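Local coordinates for protein TRAP-T family transporter, DctP (Periplasmic binding) subunit (Sulfitobacter sp. NAS-14.1, PDB 4PF8) that binds beta-D-galacturonate between its two lobes as the periplasmic solute-binding subunit of a TRAP transporter, probably delivering the sugar acid to the membrane components, at residues A[35-44]-A[261-272]; A[190-198]-A[211-221]. One frame throughout, in Å; residues are numbered along the deposited sequence.

Contact 1 of 2, residues A[35-44]-A[261-272]; sequences DYPVSHGMEA and STDLQRKLWGER
Pro37 fits as a knob among Gln265, Leu268, Trp269 and Arg272, where the first turns of helix 37-52 pack nearly antiparallel (157°) on helix 248-282 of this solute-binding fold, the axes of 37-44 and 261-272 lying 8.5 Å apart. Pro37 CG is 3.6 Å from Arg272 CB; a rigid ring with no N-H to satisfy suits this first turn. One turn on, Gly41 lets the backbones close in, its CA 4.9 Å from that of Gln265. Gln265, bent at chi2 (-93°), lays CG against Pro37 O and sends NE2 to the carbonyl of Asp142. Tyr36, close to the galacturonate, brings OH to the edge of the Trp269 ring, 3.5 Å from CZ3, and probably shares a hydrogen bond with Ser211.

The Asp35-Arg272 flank is looser. Arg272 NH2 donates to Asp35 O (2.9 Å), in the guanidinium plane but 40° out of the carbonyl plane; one water bridges Asp35 O and Arg272 NH1, and a second, on NH2, bonds OD1 only weakly. Asp35 OD1 accepts a hydrogen bond from His40 NE2 (2.9 Å). Arg272 bonds the carbonyl rather than the carboxylate, whose OD1 lies 4.3 Å from NH2, beyond a salt bridge; its charge pairs with Glu213 and is probably eased by Asp35.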
loop_
_atom_site.group_PDB
_atom_site.type_symbol
_atom_site.label_atom_id
_atom_site.label_comp_id
_atom_site.label_asym_id
_atom_site.label_seq_id
_atom_site.Cartn_x
_atom_site.Cartn_y
_atom_site.Cartn_z
ATOM N N ASP A 35 -7.099 -5.362 14.412
ATOM C CA ASP A 35 -6.051 -4.758 15.229
ATOM C C ASP A 35 -4.830 -4.446 14.351
ATOM O O ASP A 35 -3.891 -5.241 14.235
ATOM C CB ASP A 35 -5.659 -5.649 16.404
ATOM C CG ASP A 35 -4.699 -4.943 17.359
ATOM O OD1 ASP A 35 -4.467 -3.725 17.182
ATOM O OD2 ASP A 35 -4.167 -5.605 18.272
ATOM N N TYR A 36 -4.861 -3.273 13.733
ATOM C CA TYR A 36 -3.859 -2.868 12.732
ATOM C C TYR A 36 -3.957 -1.334 12.629
ATOM O O TYR A 36 -5.034 -0.776 12.792
ATOM C CB TYR A 36 -4.170 -3.527 11.384
ATOM C CG TYR A 36 -3.018 -3.518 10.404
ATOM C CD1 TYR A 36 -2.012 -4.466 10.500
ATOM C CD2 TYR A 36 -2.954 -2.596 9.376
ATOM C CE1 TYR A 36 -0.951 -4.475 9.606
ATOM C CE2 TYR A 36 -1.888 -2.592 8.474
ATOM C CZ TYR A 36 -0.888 -3.546 8.599
ATOM O OH TYR A 36 0.158 -3.558 7.677
ATOM N N PRO A 37 -2.852 -0.630 12.352
ATOM C CA PRO A 37 -2.887 0.850 12.402
ATOM C C PRO A 37 -3.877 1.522 11.447
ATOM O O PRO A 37 -4.553 2.500 11.801
ATOM C CB PRO A 37 -1.450 1.243 12.034
ATOM C CG PRO A 37 -0.643 0.100 12.547
ATOM C CD PRO A 37 -1.469 -1.142 12.295
ATOM N N VAL A 38 -3.977 0.974 10.246
ATOM C CA VAL A 38 -4.941 1.446 9.270
ATOM C C VAL A 38 -6.348 1.347 9.850
ATOM O O VAL A 38 -7.129 2.283 9.761
ATOM C CB VAL A 38 -4.873 0.598 7.990
ATOM C CG1 VAL A 38 -6.010 0.971 7.042
ATOM C CG2 VAL A 38 -3.505 0.754 7.313
ATOM N N SER A 39 -6.664 0.195 10.427
ATOM C CA SER A 39 -7.977 -0.051 11.005
ATOM C C SER A 39 -8.341 0.969 12.076
ATOM O O SER A 39 -9.466 1.494 12.095
ATOM C CB SER A 39 -8.010 -1.457 11.591
ATOM O OG SER A 39 -7.379 -2.369 10.698
ATOM N N HIS A 40 -7.393 1.241 12.971
ATOM C CA HIS A 40 -7.624 2.189 14.046
ATOM C C HIS A 40 -7.762 3.587 13.488
ATOM O O HIS A 40 -8.597 4.378 13.971
ATOM C CB HIS A 40 -6.503 2.121 15.089
ATOM C CG HIS A 40 -6.379 0.776 15.729
ATOM N ND1 HIS A 40 -7.437 0.150 16.353
ATOM C CD2 HIS A 40 -5.339 -0.085 15.800
ATOM C CE1 HIS A 40 -7.048 -1.030 16.798
ATOM N NE2 HIS A 40 -5.777 -1.193 16.482
ATOM N N GLY A 41 -6.975 3.899 12.461
ATOM C CA GLY A 41 -7.113 5.187 11.805
ATOM C C GLY A 41 -8.503 5.395 11.214
ATOM O O GLY A 41 -9.110 6.459 11.361
HETATM N N MSE A 42 -8.992 4.381 10.514
HETATM C CA MSE A 42 -10.296 4.464 9.871
HETATM C C MSE A 42 -11.420 4.547 10.878
HETATM O O MSE A 42 -12.389 5.295 10.684
HETATM C CB MSE A 42 -10.516 3.258 8.967
HETATM C CG MSE A 42 -9.606 3.270 7.736
HETATM SE SE MSE A 42 -10.024 1.827 6.533
HETATM C CE MSE A 42 -11.740 2.431 5.961
ATOM N N GLU A 43 -11.304 3.793 11.960
ATOM C CA GLU A 43 -12.340 3.853 12.982
ATOM C C GLU A 43 -12.352 5.227 13.641
ATOM O O GLU A 43 -13.412 5.736 13.964
ATOM C CB GLU A 43 -12.171 2.737 14.008
ATOM C CG GLU A 43 -12.373 1.345 13.400
ATOM C CD GLU A 43 -13.772 0.787 13.534
ATOM O OE1 GLU A 43 -14.723 1.559 13.821
ATOM O OE2 GLU A 43 -13.912 -0.445 13.344
ATOM N N ALA A 44 -11.175 5.829 13.817
ATOM C CA ALA A 44 -11.076 7.146 14.447
ATOM C C ALA A 44 -11.704 8.187 13.541
ATOM O O ALA A 44 -12.364 9.110 14.024
ATOM C CB ALA A 44 -9.635 7.512 14.749
ATOM N N SER A 261 -7.033 11.660 11.391
ATOM C CA SER A 261 -6.893 10.201 11.391
ATOM C C SER A 261 -5.580 9.781 10.742
ATOM O O SER A 261 -5.024 8.752 11.096
ATOM C CB SER A 261 -8.084 9.550 10.698
ATOM O OG SER A 261 -7.936 9.548 9.312
ATOM N N THR A 262 -5.094 10.594 9.811
ATOM C CA THR A 262 -3.801 10.340 9.164
ATOM C C THR A 262 -2.671 10.577 10.160
ATOM O O THR A 262 -1.718 9.787 10.246
ATOM C CB THR A 262 -3.622 11.231 7.923
ATOM O OG1 THR A 262 -4.666 10.959 6.986
ATOM C CG2 THR A 262 -2.290 10.981 7.240
ATOM N N ASP A 263 -2.780 11.637 10.941
ATOM C CA ASP A 263 -1.793 11.894 11.992
ATOM C C ASP A 263 -1.753 10.725 12.975
ATOM O O ASP A 263 -0.669 10.261 13.374
ATOM C CB ASP A 263 -2.108 13.177 12.751
ATOM C CG ASP A 263 -1.839 14.421 11.941
ATOM O OD1 ASP A 263 -1.083 14.342 10.949
ATOM O OD2 ASP A 263 -2.369 15.489 12.323
ATOM N N LEU A 264 -2.934 10.242 13.358
ATOM C CA LEU A 264 -3.034 9.124 14.287
ATOM C C LEU A 264 -2.441 7.862 13.667
ATOM O O LEU A 264 -1.613 7.191 14.291
ATOM C CB LEU A 264 -4.492 8.871 14.698
ATOM C CG LEU A 264 -4.718 7.586 15.495
ATOM C CD1 LEU A 264 -4.032 7.679 16.842
ATOM C CD2 LEU A 264 -6.193 7.311 15.664
ATOM N N GLN A 265 -2.831 7.539 12.435
ATOM C CA GLN A 265 -2.356 6.307 11.828
ATOM C C GLN A 265 -0.847 6.297 11.722
ATOM O O GLN A 265 -0.225 5.257 11.926
ATOM C CB GLN A 265 -2.963 6.086 10.450
ATOM C CG GLN A 265 -2.605 4.718 9.890
ATOM C CD GLN A 265 -1.359 4.695 9.018
ATOM O OE1 GLN A 265 -0.765 5.725 8.716
ATOM N NE2 GLN A 265 -0.965 3.497 8.599
ATOM N N ARG A 266 -0.265 7.433 11.360
ATOM C CA ARG A 266 1.186 7.492 11.179
ATOM C C ARG A 266 1.899 7.255 12.506
ATOM O O ARG A 266 2.960 6.594 12.549
ATOM C CB ARG A 266 1.593 8.825 10.557
ATOM C CG ARG A 266 1.187 8.941 9.099
ATOM C CD ARG A 266 1.513 10.316 8.568
ATOM N NE ARG A 266 1.211 10.447 7.147
ATOM C CZ ARG A 266 1.520 11.506 6.423
ATOM N NH1 ARG A 266 1.192 11.536 5.142
ATOM N NH2 ARG A 266 2.147 12.562 6.971
ATOM N N LYS A 267 1.318 7.759 13.590
ATOM C CA LYS A 267 1.897 7.562 14.916
ATOM C C LYS A 267 1.790 6.079 15.294
ATOM O O LYS A 267 2.761 5.479 15.759
ATOM C CB LYS A 267 1.223 8.484 15.949
ATOM C CG LYS A 267 1.222 7.989 17.392
ATOM C CD LYS A 267 0.213 8.787 18.238
ATOM C CE LYS A 267 -0.095 8.098 19.571
ATOM N NZ LYS A 267 -1.407 7.356 19.545
ATOM N N LEU A 268 0.637 5.480 15.031
ATOM C CA LEU A 268 0.436 4.074 15.343
ATOM C C LEU A 268 1.344 3.210 14.490
ATOM O O LEU A 268 1.835 2.169 14.950
ATOM C CB LEU A 268 -1.010 3.667 15.110
ATOM C CG LEU A 268 -2.039 4.311 16.048
ATOM C CD1 LEU A 268 -3.447 3.896 15.675
ATOM C CD2 LEU A 268 -1.766 3.981 17.505
ATOM N N TRP A 269 1.548 3.612 13.241
ATOM C CA TRP A 269 2.398 2.832 12.328
ATOM C C TRP A 269 3.819 2.651 12.872
ATOM O O TRP A 269 4.333 1.539 12.900
ATOM C CB TRP A 269 2.457 3.465 10.935
ATOM C CG TRP A 269 3.248 2.586 10.040
ATOM C CD1 TRP A 269 4.560 2.720 9.714
ATOM C CD2 TRP A 269 2.799 1.381 9.440
ATOM N NE1 TRP A 269 4.960 1.664 8.922
ATOM C CE2 TRP A 269 3.883 0.846 8.716
ATOM C CE3 TRP A 269 1.576 0.720 9.423
ATOM C CZ2 TRP A 269 3.791 -0.342 8.010
ATOM C CZ3 TRP A 269 1.470 -0.441 8.681
ATOM C CH2 TRP A 269 2.577 -0.970 8.008
ATOM N N GLY A 270 4.451 3.727 13.330
ATOM C CA GLY A 270 5.805 3.620 13.867
ATOM C C GLY A 270 5.913 2.585 14.980
ATOM O O GLY A 270 6.794 1.706 14.979
ATOM N N GLU A 271 4.976 2.672 15.919
ATOM C CA GLU A 271 4.909 1.754 17.047
ATOM C C GLU A 271 4.706 0.304 16.573
ATOM O O GLU A 271 5.414 -0.615 17.015
ATOM C CB GLU A 271 3.778 2.250 17.948
ATOM C CG GLU A 271 3.018 1.308 18.828
ATOM C CD GLU A 271 1.864 2.072 19.504
ATOM O OE1 GLU A 271 0.705 1.590 19.534
ATOM O OE2 GLU A 271 2.128 3.202 19.969
ATOM N N ARG A 272 3.769 0.094 15.650
ATOM C CA ARG A 272 3.490 -1.237 15.143
ATOM C C ARG A 272 4.608 -1.852 14.313
ATOM O O ARG A 272 4.842 -3.060 14.389
ATOM C CB ARG A 272 2.181 -1.226 14.315
ATOM C CG ARG A 272 1.729 -2.584 13.827
ATOM C CD ARG A 272 1.540 -3.555 14.963
ATOM N NE ARG A 272 1.195 -4.874 14.462
ATOM C CZ ARG A 272 -0.048 -5.326 14.327
ATOM N NH1 ARG A 272 -0.244 -6.539 13.827
ATOM N NH2 ARG A 272 -1.081 -4.567 14.651
HETATM O O HOH W 1 -2.769 -7.875 14.349
HETATM O O HOH W 2 -1.788 -2.120 15.883
#

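Contact 2 of 2, residues A[190-198]-A[211-221]; sequences FAEVYQSIK and SYESTSHFEVA. With GTR (beta-D-galactopyranuronic acid), chain D.
His217 pushes its imidazole, a flat wedge, into the hollow between Phe190, Val193 and Tyr194. Val193 CG1 sits over one face of the imidazole, 3.4 Å from CE1, while Thr215 OG1 lies over the ring within its own segment. The imidazole edge turns toward the Phe190 face in an offset edge-to-face pair, planes at 72°. At its rim, NE2 shares a water with Phe190 O and Tyr194 N; ND1 bonds to Tyr149 OH.

Thr215 fills the space at the outer rim of the Phe190 ring: with OG1 turned back to bond Ser211 O (chi1 58°), the methyl CG2 projects to Phe190 CZ at 3.5 Å. One face of Phe190 carries the galacturonate, whose C5 stands 3.6 Å above the ring centre, a CH-pi type of packing suited to an apolar sugar face. With the Phe190 ring cut back to an alanine, C5 of the sugar is likely to lose its aromatic platform and a gap to open beside Thr215 CG2 and the His217 edge.

At the far end Val220 is the bump, its CG2 3.6 Å from Ile197 CG2 and its CG1 against Lys198 CB, while the Tyr194 ring presents its edge to Ser216 O. In the surrounding fold, Ile197 and Ala221 touch Tyr149 of strand 146-150, Phe190 and Val193 touch Arg167 of strand 165-168, and helix 248-282 packs against Tyr212, Glu213 and Phe218.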
loop_
_atom_site.group_PDB
_atom_site.type_symbol
_atom_site.label_atom_id
_atom_site.label_comp_id
_atom_site.label_asym_id
_atom_site.label_seq_id
_atom_site.Cartn_x
_atom_site.Cartn_y
_atom_site.Cartn_z
ATOM N N PHE A 190 -4.470 -10.308 -1.854
ATOM C CA PHE A 190 -3.776 -10.403 -0.567
ATOM C C PHE A 190 -4.314 -11.528 0.320
ATOM O O PHE A 190 -3.545 -12.229 0.954
ATOM C CB PHE A 190 -3.888 -9.050 0.147
ATOM C CG PHE A 190 -3.017 -8.880 1.361
ATOM C CD1 PHE A 190 -1.657 -9.106 1.318
ATOM C CD2 PHE A 190 -3.566 -8.386 2.512
ATOM C CE1 PHE A 190 -0.878 -8.901 2.433
ATOM C CE2 PHE A 190 -2.776 -8.129 3.634
ATOM C CZ PHE A 190 -1.428 -8.400 3.581
ATOM N N ALA A 191 -5.633 -11.711 0.361
ATOM C CA ALA A 191 -6.246 -12.670 1.259
ATOM C C ALA A 191 -5.886 -14.113 0.908
ATOM O O ALA A 191 -6.009 -14.986 1.766
ATOM C CB ALA A 191 -7.774 -12.492 1.244
ATOM N N GLU A 192 -5.422 -14.373 -0.319
ATOM C CA GLU A 192 -5.119 -15.735 -0.756
ATOM C C GLU A 192 -3.656 -16.109 -0.529
ATOM O O GLU A 192 -3.257 -17.268 -0.685
ATOM C CB GLU A 192 -5.501 -15.886 -2.233
ATOM C CG GLU A 192 -6.936 -15.412 -2.526
ATOM C CD GLU A 192 -7.991 -16.049 -1.640
ATOM O OE1 GLU A 192 -8.735 -15.315 -0.955
ATOM O OE2 GLU A 192 -8.099 -17.290 -1.613
ATOM N N VAL A 193 -2.848 -15.143 -0.132
ATOM C CA VAL A 193 -1.408 -15.377 -0.064
ATOM C C VAL A 193 -1.033 -16.423 1.004
ATOM O O VAL A 193 -0.186 -17.282 0.766
ATOM C CB VAL A 193 -0.660 -14.065 0.191
ATOM C CG1 VAL A 193 0.833 -14.312 0.376
ATOM C CG2 VAL A 193 -0.911 -13.070 -0.973
ATOM N N TYR A 194 -1.629 -16.346 2.190
ATOM C CA TYR A 194 -1.232 -17.248 3.265
ATOM C C TYR A 194 -1.338 -18.707 2.841
ATOM O O TYR A 194 -0.400 -19.494 3.030
ATOM C CB TYR A 194 -2.077 -17.005 4.517
ATOM C CG TYR A 194 -1.827 -18.005 5.610
ATOM C CD1 TYR A 194 -0.744 -17.884 6.452
ATOM C CD2 TYR A 194 -2.677 -19.093 5.780
ATOM C CE1 TYR A 194 -0.506 -18.803 7.459
ATOM C CE2 TYR A 194 -2.459 -20.009 6.779
ATOM C CZ TYR A 194 -1.370 -19.865 7.612
ATOM O OH TYR A 194 -1.154 -20.789 8.616
ATOM N N GLN A 195 -2.471 -19.086 2.272
ATOM C CA GLN A 195 -2.652 -20.465 1.866
ATOM C C GLN A 195 -1.685 -20.876 0.768
ATOM O O GLN A 195 -1.215 -22.015 0.754
ATOM C CB GLN A 195 -4.092 -20.732 1.413
ATOM C CG GLN A 195 -5.073 -20.874 2.556
ATOM C CD GLN A 195 -4.793 -22.076 3.422
ATOM O OE1 GLN A 195 -4.288 -23.096 2.947
ATOM N NE2 GLN A 195 -5.114 -21.962 4.705
ATOM N N SER A 196 -1.399 -19.966 -0.149
ATOM C CA SER A 196 -0.489 -20.265 -1.234
ATOM C C SER A 196 0.932 -20.447 -0.756
ATOM O O SER A 196 1.637 -21.314 -1.276
ATOM C CB SER A 196 -0.580 -19.210 -2.331
ATOM O OG SER A 196 -1.721 -19.474 -3.149
ATOM N N ILE A 197 1.353 -19.664 0.222
ATOM C CA ILE A 197 2.684 -19.895 0.812
ATOM C C ILE A 197 2.666 -21.171 1.674
ATOM O O ILE A 197 3.571 -22.014 1.600
ATOM C CB ILE A 197 3.184 -18.718 1.650
ATOM C CG1 ILE A 197 3.287 -17.454 0.785
ATOM C CG2 ILE A 197 4.533 -19.060 2.274
ATOM C CD1 ILE A 197 3.717 -16.200 1.542
ATOM N N LYS A 198 1.635 -21.339 2.495
ATOM C CA LYS A 198 1.551 -22.509 3.372
ATOM C C LYS A 198 1.621 -23.818 2.599
ATOM O O LYS A 198 2.289 -24.767 3.027
ATOM C CB LYS A 198 0.241 -22.476 4.157
ATOM C CG LYS A 198 0.093 -23.590 5.190
ATOM C CD LYS A 198 -1.289 -23.617 5.812
ATOM C CE LYS A 198 -1.615 -24.993 6.419
ATOM N NZ LYS A 198 -2.123 -25.977 5.401
ATOM N N SER A 211 2.312 -6.185 7.880
ATOM C CA SER A 211 1.541 -7.057 6.980
ATOM C C SER A 211 2.032 -8.493 7.038
ATOM O O SER A 211 1.254 -9.412 7.107
ATOM C CB SER A 211 1.611 -6.552 5.538
ATOM O OG SER A 211 0.811 -5.390 5.346
ATOM N N TYR A 212 3.346 -8.659 6.985
ATOM C CA TYR A 212 3.996 -9.978 7.046
ATOM C C TYR A 212 3.648 -10.700 8.342
ATOM O O TYR A 212 3.424 -11.915 8.350
ATOM C CB TYR A 212 5.503 -9.732 6.905
ATOM C CG TYR A 212 6.437 -10.893 7.080
ATOM C CD1 TYR A 212 6.299 -12.061 6.356
ATOM C CD2 TYR A 212 7.542 -10.772 7.914
ATOM C CE1 TYR A 212 7.193 -13.091 6.508
ATOM C CE2 TYR A 212 8.440 -11.801 8.074
ATOM C CZ TYR A 212 8.281 -12.928 7.356
ATOM O OH TYR A 212 9.205 -13.933 7.546
ATOM N N GLU A 213 3.600 -9.944 9.438
ATOM C CA GLU A 213 3.260 -10.479 10.752
ATOM C C GLU A 213 1.760 -10.714 10.955
ATOM O O GLU A 213 1.358 -11.807 11.361
ATOM C CB GLU A 213 3.783 -9.519 11.837
ATOM C CG GLU A 213 3.480 -9.951 13.254
ATOM C CD GLU A 213 2.238 -9.280 13.786
ATOM O OE1 GLU A 213 2.122 -8.039 13.623
ATOM O OE2 GLU A 213 1.381 -9.989 14.350
ATOM N N SER A 214 0.932 -9.701 10.677
ATOM C CA SER A 214 -0.484 -9.747 11.048
ATOM C C SER A 214 -1.249 -10.826 10.298
ATOM O O SER A 214 -2.263 -11.321 10.783
ATOM C CB SER A 214 -1.148 -8.383 10.846
ATOM O OG SER A 214 -1.171 -7.985 9.503
ATOM N N THR A 215 -0.748 -11.178 9.119
ATOM C CA THR A 215 -1.370 -12.177 8.243
ATOM C C THR A 215 -0.881 -13.587 8.527
ATOM O O THR A 215 -1.339 -14.546 7.897
ATOM C CB THR A 215 -1.026 -11.912 6.796
ATOM O OG1 THR A 215 0.401 -11.928 6.657
ATOM C CG2 THR A 215 -1.609 -10.579 6.325
ATOM N N SER A 216 0.066 -13.705 9.451
ATOM C CA SER A 216 0.742 -14.963 9.740
ATOM C C SER A 216 1.626 -15.465 8.598
ATOM O O SER A 216 2.066 -16.617 8.627
ATOM C CB SER A 216 -0.237 -16.057 10.154
ATOM O OG SER A 216 -0.940 -15.695 11.336
ATOM N N HIS A 217 1.904 -14.643 7.594
ATOM C CA HIS A 217 2.816 -15.073 6.541
ATOM C C HIS A 217 4.154 -15.476 7.150
ATOM O O HIS A 217 4.835 -16.363 6.625
ATOM C CB HIS A 217 3.035 -14.013 5.479
ATOM C CG HIS A 217 1.815 -13.701 4.672
ATOM N ND1 HIS A 217 1.770 -12.668 3.761
ATOM C CD2 HIS A 217 0.576 -14.254 4.679
ATOM C CE1 HIS A 217 0.552 -12.601 3.243
ATOM N NE2 HIS A 217 -0.189 -13.538 3.795
ATOM N N PHE A 218 4.545 -14.821 8.246
ATOM C CA PHE A 218 5.843 -15.108 8.854
ATOM C C PHE A 218 5.916 -16.487 9.445
ATOM O O PHE A 218 7.007 -16.986 9.675
ATOM C CB PHE A 218 6.199 -14.071 9.909
ATOM C CG PHE A 218 5.513 -14.258 11.234
ATOM C CD1 PHE A 218 4.184 -13.927 11.397
ATOM C CD2 PHE A 218 6.209 -14.742 12.335
ATOM C CE1 PHE A 218 3.540 -14.082 12.616
ATOM C CE2 PHE A 218 5.577 -14.889 13.574
ATOM C CZ PHE A 218 4.244 -14.560 13.708
ATOM N N GLU A 219 4.776 -17.126 9.670
ATOM C CA GLU A 219 4.770 -18.485 10.190
ATOM C C GLU A 219 5.035 -19.520 9.101
ATOM O O GLU A 219 5.374 -20.668 9.410
ATOM C CB GLU A 219 3.437 -18.793 10.883
ATOM C CG GLU A 219 3.217 -17.926 12.125
ATOM C CD GLU A 219 1.920 -18.219 12.858
ATOM O OE1 GLU A 219 1.774 -17.759 14.012
ATOM O OE2 GLU A 219 1.043 -18.898 12.287
ATOM N N VAL A 220 4.851 -19.139 7.848
ATOM C CA VAL A 220 5.006 -20.078 6.730
ATOM C C VAL A 220 6.122 -19.678 5.753
ATOM O O VAL A 220 6.470 -20.450 4.859
ATOM C CB VAL A 220 3.664 -20.284 5.981
ATOM C CG1 VAL A 220 2.672 -21.066 6.865
ATOM C CG2 VAL A 220 3.053 -18.980 5.565
ATOM N N ALA A 221 6.686 -18.485 5.922
ATOM C CA ALA A 221 7.822 -18.032 5.113
ATOM C C ALA A 221 8.820 -17.418 6.092
ATOM O O ALA A 221 8.689 -16.247 6.480
ATOM C CB ALA A 221 7.367 -17.021 4.077
HETATM C C1 GTR D . -0.209 -4.100 2.286
HETATM C C2 GTR D . -1.166 -2.991 2.000
HETATM C C3 GTR D . -2.480 -3.623 1.575
HETATM C C4 GTR D . -2.300 -4.485 0.333
HETATM C C5 GTR D . -1.239 -5.521 0.688
HETATM C C6 GTR D . -0.909 -6.384 -0.524
HETATM O O1 GTR D . 1.102 -3.558 2.640
HETATM O O2 GTR D . -1.358 -2.245 3.232
HETATM O O3 GTR D . -3.358 -2.537 1.209
HETATM O O4 GTR D . -1.831 -3.638 -0.731
HETATM O O5 GTR D . -0.026 -4.895 1.155
HETATM O O6A GTR D . 0.282 -6.789 -0.594
HETATM O O6B GTR D . -1.840 -6.748 -1.279
HETATM O O HOH W 3 -2.938 -13.851 3.183
HETATM O O HOH W 4 0.747 -20.812 10.367
#

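Overall arrangement
Contact 1 joins two long helices, whereas contact 2 packs short helices and turns beside the sugar; both combine buried residues with a solvent-touched rim. They share no segment but meet directly: Arg272 NH1 forms a 2.8 Å salt bridge with Glu213 OE1, and Tyr36 OH probably hydrogen-bonds Ser211 OG. Contact 1 relies on close helix packing plus an arginine-to-carbonyl bond at its edge; contact 2 has no direct hydrogen bond between its segments and depends on aromatic and aliphatic shape, with waters bridging polar atoms. Contact 2 supplies Phe190 and Ser211 to the galacturonate pocket, while 35-44 approaches it through Tyr36, consistent with a ligand enclosed between lobes.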